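Local coordinates for ribonuclease VapC (Klebsiella pneumoniae, PDB 7BY3), which is probably the toxin of a toxin-antitoxin system, a magnesium-dependent endoribonuclease of the PIN-domain family, at residues 69-72 / 73-77; 78-81 / 82-85; 39-42 / 43-47. All coordinates share one frame; numbering follows the deposited sequence.

Contact 1: 69-72 / 73-77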
loop_
_atom_site.group_PDB
_atom_site.type_symbol
_atom_site.label_atom_id
_atom_site.label_comp_id
_atom_site.label_asym_id
_atom_site.label_seq_id
_atom_site.Cartn_x
_atom_site.Cartn_y
_atom_site.Cartn_z
ATOM N N ILE B 69 2.966 -3.661 -0.730
ATOM C CA ILE B 69 2.325 -3.270 -1.977
ATOM C C ILE B 69 3.334 -2.551 -2.861
ATOM O O ILE B 69 3.810 -1.465 -2.529
ATOM C CB ILE B 69 1.102 -2.361 -1.740
ATOM C CG1 ILE B 69 0.151 -3.000 -0.728
ATOM C CG2 ILE B 69 0.380 -2.081 -3.052
ATOM C CD1 ILE B 69 -0.153 -2.117 0.456
ATOM N N SER B 70 3.656 -3.175 -3.986
ATOM C CA SER B 70 4.588 -2.609 -4.948
ATOM C C SER B 70 3.872 -2.326 -6.263
ATOM O O SER B 70 2.655 -2.480 -6.358
ATOM C CB SER B 70 5.772 -3.548 -5.170
ATOM O OG SER B 70 5.333 -4.788 -5.692
ATOM N N GLN B 71 4.632 -1.903 -7.268
ATOM C CA GLN B 71 4.063 -1.392 -8.512
ATOM C C GLN B 71 3.130 -2.366 -9.241
ATOM O O GLN B 71 2.081 -1.957 -9.737
ATOM C CB GLN B 71 5.188 -0.963 -9.456
ATOM C CG GLN B 71 4.700 -0.350 -10.756
ATOM C CD GLN B 71 3.857 0.892 -10.533
ATOM O OE1 GLN B 71 4.307 1.863 -9.926
ATOM N NE2 GLN B 71 2.623 0.864 -11.023
ATOM N N ASP B 72 3.495 -3.640 -9.319
ATOM C CA ASP B 72 2.672 -4.570 -10.090
ATOM C C ASP B 72 1.661 -5.362 -9.258
ATOM O O ASP B 72 0.894 -6.153 -9.805
ATOM C CB ASP B 72 3.554 -5.522 -10.896
ATOM C CG ASP B 72 3.850 -4.990 -12.289
ATOM O OD1 ASP B 72 3.976 -3.755 -12.441
ATOM O OD2 ASP B 72 3.940 -5.800 -13.235
ATOM N N ILE B 73 1.650 -5.152 -7.947
ATOM C CA ILE B 73 0.481 -5.527 -7.159
ATOM C C ILE B 73 -0.552 -4.443 -7.413
ATOM O O ILE B 73 -1.736 -4.719 -7.607
ATOM C CB ILE B 73 0.779 -5.653 -5.652
ATOM C CG1 ILE B 73 1.418 -7.009 -5.352
ATOM C CG2 ILE B 73 -0.495 -5.502 -4.836
ATOM C CD1 ILE B 73 2.053 -7.091 -3.988
ATOM N N ALA B 74 -0.072 -3.205 -7.434
ATOM C CA ALA B 74 -0.894 -2.054 -7.769
ATOM C C ALA B 74 -1.459 -2.191 -9.176
ATOM O O ALA B 74 -2.606 -1.829 -9.428
ATOM C CB ALA B 74 -0.086 -0.773 -7.643
ATOM N N GLU B 75 -0.646 -2.718 -10.085
ATOM C CA GLU B 75 -1.065 -2.922 -11.468
ATOM C C GLU B 75 -2.243 -3.886 -11.549
ATOM O O GLU B 75 -3.251 -3.602 -12.195
ATOM C CB GLU B 75 0.098 -3.454 -12.306
ATOM C CG GLU B 75 0.041 -3.050 -13.760
ATOM C CD GLU B 75 0.264 -1.568 -13.943
ATOM O OE1 GLU B 75 1.373 -1.094 -13.625
ATOM O OE2 GLU B 75 -0.671 -0.876 -14.392
ATOM N N ARG B 76 -2.103 -5.029 -10.887
ATOM C CA ARG B 76 -3.157 -6.033 -10.851
ATOM C C ARG B 76 -4.372 -5.518 -10.088
ATOM O O ARG B 76 -5.512 -5.825 -10.438
ATOM C CB ARG B 76 -2.638 -7.323 -10.213
ATOM C CG ARG B 76 -3.681 -8.419 -10.077
ATOM C CD ARG B 76 -4.182 -8.883 -11.432
ATOM N NE ARG B 76 -3.109 -9.457 -12.236
ATOM C CZ ARG B 76 -2.653 -10.698 -12.096
ATOM N NH1 ARG B 76 -3.175 -11.503 -11.180
ATOM N NH2 ARG B 76 -1.672 -11.132 -12.873
ATOM N N SER B 77 -4.117 -4.726 -9.051
ATOM C CA SER B 77 -5.175 -4.213 -8.186
ATOM C C SER B 77 -6.172 -3.345 -8.946
ATOM O O SER B 77 -7.380 -3.460 -8.745
ATOM C CB SER B 77 -4.571 -3.417 -7.029
ATOM O OG SER B 77 -3.750 -4.244 -6.225
#
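The N-terminal turn of helix 71-83 follows the short loop after strand 65-67, and Ser70 O takes up the first helical amides. Ala74 N donates to Ser70 O at 3.0 Å, while Ile73 N reaches the same oxygen only weakly. Ser70 occupies the N-cap position, but its side chain makes no capping bond. One residue on, Glu75 N binds Gln71 O at 2.9 Å, and Arg76 N to Asp72 O is again a weak hydrogen bond. On the side facing the second subunit, where both pack on its Trp41, the chains of Gln71 and Glu75 bend at chi2, which brings Gln71 NE2 to 3.5 Å from Glu75 OE1, a weak hydrogen bond with amide and carboxylate planes 32° apart. The stronger partner of Glu75 is Arg58 of the second subunit, a salt bridge to its OE2. That charge may also ease the nearness of Asp72 OD1 to Glu75 OE1, 3.9 Å apart with the carboxylates almost perpendicular. On the buried side the two isoleucines cross at about a right angle; with CG2 anti to the backbone N in both, these branches face each other, Ile69 CG2 meeting Ile73 CG2 at 4.0 Å. Ile73 continues onto Leu99 of helix 88-99, and Ile69 packs on Ile69 of the second subunit. Such a strand-to-helix entry belongs to the alternating alpha/beta topology of the PIN domain.

Contact 2: 78-81 / 82-85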
loop_
_atom_site.group_PDB
_atom_site.type_symbol
_atom_site.label_atom_id
_atom_site.label_comp_id
_atom_site.label_asym_id
_atom_site.label_seq_id
_atom_site.Cartn_x
_atom_site.Cartn_y
_atom_site.Cartn_z
ATOM N N VAL B 78 -5.662 -2.476 -9.813
ATOM C CA VAL B 78 -6.509 -1.600 -10.618
ATOM C C VAL B 78 -7.384 -2.422 -11.563
ATOM O O VAL B 78 -8.569 -2.134 -11.744
ATOM C CB VAL B 78 -5.667 -0.594 -11.433
ATOM C CG1 VAL B 78 -6.546 0.193 -12.392
ATOM C CG2 VAL B 78 -4.913 0.344 -10.503
ATOM N N ALA B 79 -6.791 -3.456 -12.148
ATOM C CA ALA B 79 -7.495 -4.328 -13.077
ATOM C C ALA B 79 -8.565 -5.159 -12.373
ATOM O O ALA B 79 -9.677 -5.301 -12.878
ATOM C CB ALA B 79 -6.509 -5.235 -13.791
ATOM N N LEU B 80 -8.224 -5.708 -11.211
ATOM C CA LEU B 80 -9.155 -6.546 -10.458
ATOM C C LEU B 80 -10.356 -5.761 -9.971
ATOM O O LEU B 80 -11.448 -6.305 -9.809
ATOM C CB LEU B 80 -8.460 -7.188 -9.260
ATOM C CG LEU B 80 -7.548 -8.373 -9.548
ATOM C CD1 LEU B 80 -6.889 -8.825 -8.266
ATOM C CD2 LEU B 80 -8.347 -9.499 -10.173
ATOM N N ARG B 81 -10.138 -4.476 -9.726
ATOM C CA ARG B 81 -11.171 -3.622 -9.172
ATOM C C ARG B 81 -12.309 -3.416 -10.163
ATOM O O ARG B 81 -13.470 -3.315 -9.769
ATOM C CB ARG B 81 -10.583 -2.274 -8.759
ATOM C CG ARG B 81 -11.575 -1.417 -8.027
ATOM C CD ARG B 81 -11.008 -0.097 -7.541
ATOM N NE ARG B 81 -12.044 0.937 -7.493
ATOM C CZ ARG B 81 -12.760 1.352 -8.537
ATOM N NH1 ARG B 81 -12.540 0.866 -9.754
ATOM N NH2 ARG B 81 -13.684 2.288 -8.370
ATOM N N GLN B 82 -11.975 -3.336 -11.447
ATOM C CA GLN B 82 -12.995 -3.203 -12.479
ATOM C C GLN B 82 -13.628 -4.537 -12.865
ATOM O O GLN B 82 -14.842 -4.614 -13.064
ATOM C CB GLN B 82 -12.415 -2.537 -13.723
ATOM C CG GLN B 82 -13.464 -2.232 -14.782
ATOM C CD GLN B 82 -14.473 -1.195 -14.327
ATOM O OE1 GLN B 82 -15.473 -1.521 -13.686
ATOM N NE2 GLN B 82 -14.215 0.065 -14.659
ATOM N N GLU B 83 -12.809 -5.578 -12.988
ATOM C CA GLU B 83 -13.310 -6.885 -13.393
ATOM C C GLU B 83 -14.357 -7.397 -12.409
ATOM O O GLU B 83 -15.435 -7.834 -12.809
ATOM C CB GLU B 83 -12.165 -7.897 -13.518
ATOM C CG GLU B 83 -12.526 -9.135 -14.335
ATOM C CD GLU B 83 -11.511 -10.258 -14.203
ATOM O OE1 GLU B 83 -10.537 -10.099 -13.438
ATOM O OE2 GLU B 83 -11.685 -11.299 -14.873
ATOM N N TYR B 84 -14.026 -7.359 -11.123
ATOM C CA TYR B 84 -14.922 -7.857 -10.082
ATOM C C TYR B 84 -15.725 -6.802 -9.313
ATOM O O TYR B 84 -16.439 -7.144 -8.370
ATOM C CB TYR B 84 -14.121 -8.719 -9.111
ATOM C CG TYR B 84 -13.609 -9.964 -9.789
ATOM C CD1 TYR B 84 -14.493 -10.874 -10.351
ATOM C CD2 TYR B 84 -12.249 -10.218 -9.895
ATOM C CE1 TYR B 84 -14.042 -12.008 -10.986
ATOM C CE2 TYR B 84 -11.787 -11.354 -10.528
ATOM C CZ TYR B 84 -12.690 -12.246 -11.071
ATOM O OH TYR B 84 -12.242 -13.381 -11.704
ATOM N N LYS B 85 -15.601 -5.535 -9.705
ATOM C CA LYS B 85 -16.298 -4.436 -9.031
ATOM C C LYS B 85 -15.972 -4.428 -7.545
ATOM O O LYS B 85 -16.863 -4.434 -6.697
ATOM C CB LYS B 85 -17.807 -4.529 -9.240
ATOM C CG LYS B 85 -18.209 -4.595 -10.694
ATOM C CD LYS B 85 -19.623 -4.100 -10.898
ATOM C CE LYS B 85 -20.145 -4.550 -12.245
ATOM N NZ LYS B 85 -20.731 -3.423 -13.012
#
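Leu80 and Tyr84 lie side by side and point the same way, one helical turn apart near the C-terminal end of helix 71-83. The leucine meets the ring at its edge, near the ring plane, with Leu80 CD2 3.9 Å from Tyr84 CE2. Both side chains start with CG anti to the carbonyl carbon (chi1 -77° in Leu80, -66° in Tyr84), which sends them off in matching directions. Glu83 approaches the same methyl differently: its chain runs extended at a slant to the leucine, and Glu83 OE1 comes within 4.0 Å of Leu80 CD2, an apolar neighbour for one carboxylate oxygen. The pair ties the end of helix 71-83 to its PIN-domain neighbours: Leu80 rests on Leu94, Ala95 and Gln98 of helix 88-99, Tyr84 on Ile115 and Pro116 in a loop. The backbone carries the helix to its last turn. Glu83 N donates to Ala79 O at 3.1 Å, and Gln82 N adds a weak hydrogen bond to that oxygen. Tyr84 N binds Leu80 O, also at 3.1 Å. Lys85 then leaves helical geometry with a positive phi of 55°. Arg81 takes another course, its chain extended from CG to NE, packing on Ala91 of helix 88-99, on Val46 of the second subunit and on an apolar side chain of another protein's chain; its side chain lies about 8 Å from that of Asp90, a predicted magnesium ligand. Gln82, bent at chi2, lies against Lys49 of the second subunit.

Contact 3: 39-42 / 43-47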
loop_
_atom_site.group_PDB
_atom_site.type_symbol
_atom_site.label_atom_id
_atom_site.label_comp_id
_atom_site.label_asym_id
_atom_site.label_seq_id
_atom_site.Cartn_x
_atom_site.Cartn_y
_atom_site.Cartn_z
ATOM N N ILE B 39 -1.593 -4.169 4.015
ATOM C CA ILE B 39 -2.885 -3.554 4.303
ATOM C C ILE B 39 -3.522 -4.186 5.533
ATOM O O ILE B 39 -4.080 -3.493 6.383
ATOM C CB ILE B 39 -3.846 -3.684 3.104
ATOM C CG1 ILE B 39 -3.352 -2.826 1.938
ATOM C CG2 ILE B 39 -5.263 -3.292 3.501
ATOM C CD1 ILE B 39 -4.418 -2.491 0.932
ATOM N N THR B 40 -3.423 -5.507 5.623
ATOM C CA THR B 40 -3.969 -6.241 6.756
ATOM C C THR B 40 -3.178 -5.949 8.029
ATOM O O THR B 40 -3.761 -5.769 9.096
ATOM C CB THR B 40 -3.984 -7.759 6.483
ATOM O OG1 THR B 40 -4.919 -8.044 5.436
ATOM C CG2 THR B 40 -4.392 -8.527 7.726
ATOM N N TRP B 41 -1.853 -5.887 7.907
ATOM C CA TRP B 41 -0.987 -5.578 9.043
ATOM C C TRP B 41 -1.393 -4.259 9.698
ATOM O O TRP B 41 -1.502 -4.175 10.917
ATOM C CB TRP B 41 0.483 -5.521 8.608
ATOM C CG TRP B 41 1.461 -5.448 9.758
ATOM C CD1 TRP B 41 2.074 -6.497 10.376
ATOM C CD2 TRP B 41 1.926 -4.262 10.413
ATOM N NE1 TRP B 41 2.894 -6.041 11.380
ATOM C CE2 TRP B 41 2.824 -4.674 11.427
ATOM C CE3 TRP B 41 1.681 -2.896 10.254
ATOM C CZ2 TRP B 41 3.469 -3.767 12.267
ATOM C CZ3 TRP B 41 2.322 -1.996 11.089
ATOM C CH2 TRP B 41 3.205 -2.437 12.083
ATOM N N MET B 42 -1.637 -3.240 8.878
ATOM C CA MET B 42 -2.009 -1.919 9.376
ATOM C C MET B 42 -3.374 -1.909 10.061
ATOM O O MET B 42 -3.531 -1.321 11.131
ATOM C CB MET B 42 -2.000 -0.898 8.235
ATOM C CG MET B 42 -0.618 -0.593 7.686
ATOM S SD MET B 42 -0.620 0.775 6.515
ATOM C CE MET B 42 -0.726 -0.110 4.965
ATOM N N GLU B 43 -4.359 -2.557 9.445
ATOM C CA GLU B 43 -5.715 -2.574 9.990
ATOM C C GLU B 43 -5.811 -3.395 11.271
ATOM O O GLU B 43 -6.670 -3.137 12.112
ATOM C CB GLU B 43 -6.712 -3.109 8.957
ATOM C CG GLU B 43 -6.936 -2.187 7.769
ATOM C CD GLU B 43 -8.259 -2.445 7.069
ATOM O OE1 GLU B 43 -9.180 -2.985 7.717
ATOM O OE2 GLU B 43 -8.381 -2.101 5.873
ATOM N N VAL B 44 -4.938 -4.385 11.420
ATOM C CA VAL B 44 -4.886 -5.158 12.655
ATOM C C VAL B 44 -4.204 -4.342 13.755
ATOM O O VAL B 44 -4.631 -4.358 14.910
ATOM C CB VAL B 44 -4.150 -6.502 12.458
ATOM C CG1 VAL B 44 -3.945 -7.203 13.790
ATOM C CG2 VAL B 44 -4.936 -7.397 11.512
ATOM N N MET B 45 -3.158 -3.609 13.382
ATOM C CA MET B 45 -2.418 -2.785 14.335
ATOM C C MET B 45 -3.271 -1.638 14.878
ATOM O O MET B 45 -3.031 -1.149 15.982
ATOM C CB MET B 45 -1.142 -2.233 13.695
ATOM C CG MET B 45 -0.054 -3.274 13.479
ATOM S SD MET B 45 0.377 -4.182 14.978
ATOM C CE MET B 45 1.023 -2.862 15.997
ATOM N N VAL B 46 -4.257 -1.210 14.097
ATOM C CA VAL B 46 -5.231 -0.232 14.570
ATOM C C VAL B 46 -5.965 -0.799 15.782
ATOM O O VAL B 46 -6.192 -0.102 16.771
ATOM C CB VAL B 46 -6.245 0.144 13.465
ATOM C CG1 VAL B 46 -7.522 0.719 14.066
ATOM C CG2 VAL B 46 -5.620 1.115 12.476
ATOM N N GLY B 47 -6.312 -2.080 15.702
ATOM C CA GLY B 47 -7.003 -2.755 16.784
ATOM C C GLY B 47 -6.077 -3.125 17.924
ATOM O O GLY B 47 -6.488 -3.153 19.083
#
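Trp41 and Met45 make the main side-chain contact, a CH-pi and Met-aromatic pair one turn apart on helix 38-50. Met45 CG stands 3.4 Å from the centroid of the six-membered ring of Trp41, 5° off its normal, and Met45 SD follows over the same face at 4.4 Å from that centroid. The bend at chi2 (-54°) keeps SD over the six-membered ring. Apolar contact is lighter beyond this pair: Thr40 CG2 meets Val44 CG2 at 4.0 Å, and Glu43 extends alongside Ile39, its OE2 4.1 Å from Ile39 CG2. The helix follows strand 35-37 in the PIN domain, and Thr40 lies about 4 Å, side chain to side chain, from Asp9, a predicted magnesium ligand; Thr40 OG1 is hydrogen-bonded to Thr10 OG1. Backbone bonds of the i to i+4 kind run throughout: Glu43 N to Ile39 O, Val44 N to Thr40 O at 2.9 Å, Met45 N to Trp41 O, and Val46 N to Met42 O. The charged interaction leaves helix 38-50 altogether: Glu43 OE2 is paired in a salt bridge with a basic side chain of another protein's chain.

Contacts 1 and 2 share helix 71-83, its opening and closing turns, and both are partly buried, with polar groups such as Asp72 and Gln82 at the surface. Contact 3, on helix 38-50, is buried throughout, partly by the second subunit and another protein's chain; there a methionine over a tryptophan face dominates, against the weak amide-carboxylate bond of contact 1 and the leucine at a tyrosine edge in contact 2. Contacts 1 and 3 touch directly, Ile69 CD1 packing on Ile39 CG1 at 3.6 Å, whereas contacts 2 and 3 are about 11 Å apart at their nearest atoms. All three reach the second subunit: Met42 packs on Ala74 of the second subunit and Trp41 on its Gln71.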